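Side-chain contact in esterase E25 (Uncultured bacterium, PDB 4Q05), which probably hydrolyses carboxylic ester bonds, as a bacterial member of the hormone-sensitive lipase family: residues Val106-Ile111 with Ser115-Thr120. Numbering follows the deposited sequence.
Sequences VEHGVI and SVYYVT
The backbone carbonyl O of E107 is gripped by Y118, whose amide N donates a nearly straight hydrogen bond of 2.8 Å, and is approached by Y117 CA in a C-H...O contact at 3.4 Å. The same oxygen meets the edge of the Y118 ring, lying in the ring plane 3.6 Å from CD1. E107 N returns a bond to Y118 O, and G109 and V116 form the next hydrogen-bonded pair, each pair being closed by two N-H...O=C bonds. On the face carrying H108, Y117 and V106, the imidazole lies obliquely across the phenol ring, with planes at 51°. H108 CG stands anti to the backbone N (chi1 -175°), which carries ND1 over one face of the Y117 ring, 3.3 Å from CZ and toward the rim. V106, beta-branched and at home in a strand, turns CG1 toward Y117 CD1 (4.1 Å), meeting the ring obliquely. On the Y118 and V116 side the I111 side chain bends in, its CG1 packing on V116 CG2 at 4.0 Å and its CD1 lying 3.5 Å from Y118 OH. G109, with no side chain, lets the Y118 ring lie alongside the neighbouring strand. S115 OG is hydrogen-bonded to D168, linking the second strand to strand 164-168. The pair is a beta hairpin at one border of the mixed central sheet of the alpha/beta hydrolase fold, 105-111 being outermost within this chain and 114-120 the strand that runs against the others.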
ATOM      1  N   VAL A 106       4.900 -13.927 -29.613  1.00 28.70           N
ATOM      2  CA  VAL A 106       3.632 -14.373 -29.050  1.00 31.35           C
ATOM      3  C   VAL A 106       3.001 -15.442 -29.928  1.00 35.88           C
ATOM      4  O   VAL A 106       2.577 -15.169 -31.055  1.00 33.45           O
ATOM      5  CB  VAL A 106       2.639 -13.219 -28.886  1.00 31.25           C
ATOM      6  CG1 VAL A 106       1.355 -13.736 -28.264  1.00 30.83           C
ATOM      7  CG2 VAL A 106       3.257 -12.109 -28.033  1.00 33.37           C
ATOM      8  N   GLU A 107       2.932 -16.662 -29.413  1.00 27.76           N
ATOM      9  CA  GLU A 107       2.521 -17.795 -30.246  1.00 32.49           C
ATOM     10  C   GLU A 107       1.416 -18.601 -29.604  1.00 31.27           C
ATOM     11  O   GLU A 107       1.574 -19.090 -28.482  1.00 29.52           O
ATOM     12  CB  GLU A 107       3.709 -18.714 -30.527  1.00 28.32           C
ATOM     13  CG  GLU A 107       4.775 -18.083 -31.423  1.00 34.93           C
ATOM     14  CD  GLU A 107       4.348 -17.995 -32.882  1.00 37.01           C
ATOM     15  OE1 GLU A 107       3.247 -18.483 -33.229  1.00 37.33           O
ATOM     16  OE2 GLU A 107       5.120 -17.439 -33.685  1.00 43.05           O
ATOM     17  N   HIS A 108       0.308 -18.745 -30.326  1.00 25.65           N
ATOM     18  CA  HIS A 108      -0.825 -19.507 -29.842  1.00 27.67           C
ATOM     19  C   HIS A 108      -0.486 -20.979 -29.830  1.00 31.61           C
ATOM     20  O   HIS A 108       0.251 -21.466 -30.685  1.00 27.88           O
ATOM     21  CB  HIS A 108      -2.039 -19.291 -30.741  1.00 29.11           C
ATOM     22  CG  HIS A 108      -3.282 -19.958 -30.240  1.00 33.20           C
ATOM     23  ND1 HIS A 108      -3.873 -19.628 -29.039  1.00 34.48           N
ATOM     24  CD2 HIS A 108      -4.040 -20.946 -30.770  1.00 38.31           C
ATOM     25  CE1 HIS A 108      -4.945 -20.378 -28.854  1.00 33.32           C
ATOM     26  NE2 HIS A 108      -5.069 -21.185 -29.891  1.00 40.11           N
ATOM     27  N   GLY A 109      -1.026 -21.689 -28.853  1.00 28.66           N
ATOM     28  CA  GLY A 109      -0.897 -23.129 -28.814  1.00 28.25           C
ATOM     29  C   GLY A 109      -2.010 -23.715 -27.979  1.00 27.92           C
ATOM     30  O   GLY A 109      -2.888 -23.000 -27.502  1.00 27.73           O
ATOM     31  N   VAL A 110      -1.984 -25.025 -27.806  1.00 25.45           N
ATOM     32  CA  VAL A 110      -2.995 -25.685 -26.992  1.00 28.97           C
ATOM     33  C   VAL A 110      -2.310 -26.678 -26.070  1.00 29.27           C
ATOM     34  O   VAL A 110      -1.411 -27.414 -26.482  1.00 31.86           O
ATOM     35  CB  VAL A 110      -4.058 -26.405 -27.860  1.00 32.48           C
ATOM     36  CG1 VAL A 110      -5.118 -27.030 -26.972  1.00 31.60           C
ATOM     37  CG2 VAL A 110      -4.704 -25.427 -28.815  1.00 31.13           C
ATOM     38  N   ILE A 111      -2.717 -26.671 -24.813  1.00 30.33           N
ATOM     39  CA  ILE A 111      -2.186 -27.605 -23.841  1.00 27.79           C
ATOM     40  C   ILE A 111      -3.365 -28.348 -23.258  1.00 30.03           C
ATOM     41  O   ILE A 111      -4.224 -27.744 -22.610  1.00 28.58           O
ATOM     42  CB  ILE A 111      -1.420 -26.878 -22.730  1.00 32.78           C
ATOM     43  CG1 ILE A 111      -0.127 -26.288 -23.298  1.00 30.56           C
ATOM     44  CG2 ILE A 111      -1.110 -27.834 -21.563  1.00 32.94           C
ATOM     45  CD1 ILE A 111       0.747 -25.645 -22.261  1.00 32.50           C
ATOM     46  N   SER A 115      -6.512 -23.341 -24.606  1.00 27.53           N
ATOM     47  CA  SER A 115      -5.863 -22.290 -25.383  1.00 28.08           C
ATOM     48  C   SER A 115      -4.779 -21.603 -24.546  1.00 28.19           C
ATOM     49  O   SER A 115      -5.036 -21.173 -23.420  1.00 26.68           O
ATOM     50  CB  SER A 115      -6.909 -21.259 -25.812  1.00 29.11           C
ATOM     51  OG  SER A 115      -6.329 -20.266 -26.631  1.00 30.62           O
ATOM     52  N   VAL A 116      -3.565 -21.515 -25.081  1.00 27.67           N
ATOM     53  CA  VAL A 116      -2.485 -20.798 -24.397  1.00 28.12           C
ATOM     54  C   VAL A 116      -1.686 -19.930 -25.361  1.00 29.69           C
ATOM     55  O   VAL A 116      -1.743 -20.120 -26.568  1.00 28.79           O
ATOM     56  CB  VAL A 116      -1.501 -21.758 -23.697  1.00 26.30           C
ATOM     57  CG1 VAL A 116      -2.241 -22.611 -22.666  1.00 27.63           C
ATOM     58  CG2 VAL A 116      -0.765 -22.633 -24.728  1.00 26.56           C
ATOM     59  N   TYR A 117      -0.932 -18.984 -24.817  1.00 26.95           N
ATOM     60  CA  TYR A 117      -0.014 -18.205 -25.629  1.00 25.08           C
ATOM     61  C   TYR A 117       1.358 -18.280 -25.022  1.00 26.38           C
ATOM     62  O   TYR A 117       1.534 -17.979 -23.834  1.00 24.65           O
ATOM     63  CB  TYR A 117      -0.475 -16.749 -25.739  1.00 26.67           C
ATOM     64  CG  TYR A 117      -1.712 -16.616 -26.581  1.00 30.83           C
ATOM     65  CD1 TYR A 117      -1.627 -16.498 -27.962  1.00 29.84           C
ATOM     66  CD2 TYR A 117      -2.969 -16.660 -26.001  1.00 26.21           C
ATOM     67  CE1 TYR A 117      -2.769 -16.406 -28.738  1.00 29.38           C
ATOM     68  CE2 TYR A 117      -4.109 -16.567 -26.769  1.00 26.28           C
ATOM     69  CZ  TYR A 117      -4.003 -16.439 -28.131  1.00 30.32           C
ATOM     70  OH  TYR A 117      -5.144 -16.350 -28.891  1.00 30.36           O
ATOM     71  N   TYR A 118       2.321 -18.709 -25.838  1.00 26.21           N
ATOM     72  CA  TYR A 118       3.719 -18.726 -25.448  1.00 27.15           C
ATOM     73  C   TYR A 118       4.298 -17.359 -25.754  1.00 28.48           C
ATOM     74  O   TYR A 118       4.288 -16.922 -26.897  1.00 30.19           O
ATOM     75  CB  TYR A 118       4.484 -19.786 -26.226  1.00 28.10           C
ATOM     76  CG  TYR A 118       4.073 -21.199 -25.880  1.00 33.79           C
ATOM     77  CD1 TYR A 118       2.986 -21.795 -26.504  1.00 25.45           C
ATOM     78  CD2 TYR A 118       4.776 -21.938 -24.929  1.00 32.51           C
ATOM     79  CE1 TYR A 118       2.611 -23.087 -26.191  1.00 34.11           C
ATOM     80  CE2 TYR A 118       4.404 -23.229 -24.612  1.00 37.06           C
ATOM     81  CZ  TYR A 118       3.322 -23.796 -25.245  1.00 34.50           C
ATOM     82  OH  TYR A 118       2.941 -25.083 -24.936  1.00 39.28           O
ATOM     83  N   VAL A 119       4.794 -16.693 -24.723  1.00 26.91           N
ATOM     84  CA  VAL A 119       5.247 -15.311 -24.821  1.00 24.40           C
ATOM     85  C   VAL A 119       6.714 -15.303 -24.436  1.00 27.57           C
ATOM     86  O   VAL A 119       7.059 -15.515 -23.276  1.00 30.12           O
ATOM     87  CB  VAL A 119       4.430 -14.382 -23.892  1.00 27.81           C
ATOM     88  CG1 VAL A 119       4.897 -12.907 -24.019  1.00 23.68           C
ATOM     89  CG2 VAL A 119       2.937 -14.482 -24.209  1.00 24.51           C
ATOM     90  N   THR A 120       7.574 -15.111 -25.430  1.00 27.24           N
ATOM     91  CA  THR A 120       9.016 -15.192 -25.231  1.00 29.29           C
ATOM     92  C   THR A 120       9.661 -13.841 -25.516  1.00 31.27           C
ATOM     93  O   THR A 120       9.574 -13.333 -26.633  1.00 32.33           O
ATOM     94  CB  THR A 120       9.641 -16.239 -26.172  1.00 28.58           C
ATOM     95  OG1 THR A 120       8.812 -17.405 -26.200  1.00 33.91           O
ATOM     96  CG2 THR A 120      11.035 -16.624 -25.709  1.00 36.29           C
TER